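Local coordinates for lamina-associated polypeptide 2 isoforms alpha/zeta (Mus musculus, PDB 2V0X), which is a DNA-binding, lamin A-associated chromosomal protein of the nuclear lamina that dimerizes through a helical coiled-coil domain, at the interface of chains A and B. Residues are numbered along the deposited sequence; one frame, centred on the assembly and turned at random. Chains: chain A/B, Lamina-associated polypeptide 2 isoforms alpha/zeta.

The interface of chains A and B. Residues chain A 9, 134, 138, 159, 162-163, 166; chain B 134, 138.
With chi1 at -73°, B:Ile138 sets CG1 anti to its carbonyl carbon and CG2 anti to its backbone N, and the fork between CG2 and CD1 is turned toward A:Thr162, whose OG1 sits over it. A:Thr162 has chi1 64°, which places its hydroxyl oxygen between the backbone N and the carbonyl carbon and turns it back along helix 152-196. There OG1 hydrogen-bonds to A:Leu159 O at 2.8 Å, with the donor tilted from the carbonyl plane and an angle of 111° at the oxygen. The bond pins the hydroxyl against its own helix, where OG1 lies 3.3 Å from both CD1 and CG2 of B:Ile138. With an alanine in place of A:Thr162, the carbonyl of A:Leu159 is likely to lose its hydroxyl partner and a gap to open beside the isoleucine methyls. B:Ile138 CG2 also lies 3.5 Å from A:Leu159 O and 4.0 Å from A:Tyr163 CB. The poorly ordered A:Leu9 crosses the isoleucine at about a right angle, its CD1 3.6 Å from B:Ile138 CG2, and its CB lies over the rim of one A:Tyr163 ring face. Four residues earlier on helix 100-146, B:Leu134 packs CG against A:Ala166 CB at 4.1 Å. This patch belongs to the two-fold helical interface of the LAP2alpha dimerization domain, and each contact recurs with the chains exchanged. The two Leu134 side chains meet tip to tip, A:Leu134 CD2 to B:Leu134 CD2 at a tight 3.4 Å.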
# COMPACT_ATOMS: atom_id res chain seq x y z
N LEU A 9 17.43 27.07 7.11
CA LEU A 9 17.04 26.09 8.12
C LEU A 9 17.86 24.83 7.84
O LEU A 9 18.48 24.72 6.79
CB LEU A 9 15.55 25.81 8.02
CG LEU A 9 14.64 27.02 8.24
CD1 LEU A 9 13.21 26.66 7.90
CD2 LEU A 9 14.73 27.50 9.68
N LEU A 134 2.90 19.11 12.34
CA LEU A 134 3.43 20.13 11.44
C LEU A 134 2.39 21.25 11.29
O LEU A 134 2.73 22.44 11.28
CB LEU A 134 3.72 19.48 10.09
CG LEU A 134 3.96 20.28 8.82
CD1 LEU A 134 4.97 21.41 9.05
CD2 LEU A 134 4.48 19.32 7.78
N ILE A 138 2.80 25.21 12.36
CA ILE A 138 2.64 26.31 11.41
C ILE A 138 1.74 27.41 11.99
O ILE A 138 2.08 28.59 11.92
CB ILE A 138 2.09 25.81 10.05
CG1 ILE A 138 3.19 25.03 9.31
CG2 ILE A 138 1.63 26.98 9.18
CD1 ILE A 138 2.69 24.27 8.10
N LEU A 159 9.93 27.03 12.87
CA LEU A 159 10.01 26.71 11.46
C LEU A 159 11.09 25.68 11.17
O LEU A 159 10.99 24.92 10.20
CB LEU A 159 10.27 27.97 10.62
CG LEU A 159 9.07 28.93 10.57
CD1 LEU A 159 9.41 30.12 9.69
CD2 LEU A 159 7.85 28.17 10.05
N THR A 162 9.43 22.45 11.61
CA THR A 162 8.52 22.12 10.52
C THR A 162 9.28 21.67 9.29
O THR A 162 8.85 20.77 8.57
CB THR A 162 7.58 23.28 10.12
OG1 THR A 162 8.33 24.39 9.61
CG2 THR A 162 6.74 23.67 11.26
N TYR A 163 10.42 22.30 9.06
CA TYR A 163 11.25 22.00 7.92
C TYR A 163 11.71 20.53 8.03
O TYR A 163 11.70 19.78 7.05
CB TYR A 163 12.43 22.97 7.91
CG TYR A 163 13.35 22.84 6.73
CD1 TYR A 163 13.05 23.44 5.52
CD2 TYR A 163 14.53 22.12 6.84
CE1 TYR A 163 13.91 23.33 4.43
CE2 TYR A 163 15.39 22.00 5.76
CZ TYR A 163 15.08 22.61 4.57
OH TYR A 163 15.97 22.54 3.52
N ALA A 166 8.85 18.20 7.32
CA ALA A 166 8.58 18.12 5.89
C ALA A 166 9.54 17.13 5.21
O ALA A 166 9.13 16.36 4.33
CB ALA A 166 8.69 19.50 5.26
N LEU B 134 6.29 21.91 0.30
CA LEU B 134 6.09 22.45 1.62
C LEU B 134 7.41 22.87 2.26
O LEU B 134 7.49 23.93 2.91
CB LEU B 134 5.36 21.41 2.48
CG LEU B 134 5.34 21.47 4.00
CD1 LEU B 134 4.66 22.71 4.52
CD2 LEU B 134 4.62 20.22 4.49
N ILE B 138 8.51 26.64 3.49
CA ILE B 138 8.89 26.90 4.88
C ILE B 138 10.18 27.71 4.91
O ILE B 138 10.27 28.70 5.63
CB ILE B 138 9.08 25.59 5.69
CG1 ILE B 138 7.72 24.94 5.98
CG2 ILE B 138 9.82 25.87 7.01
CD1 ILE B 138 7.82 23.51 6.45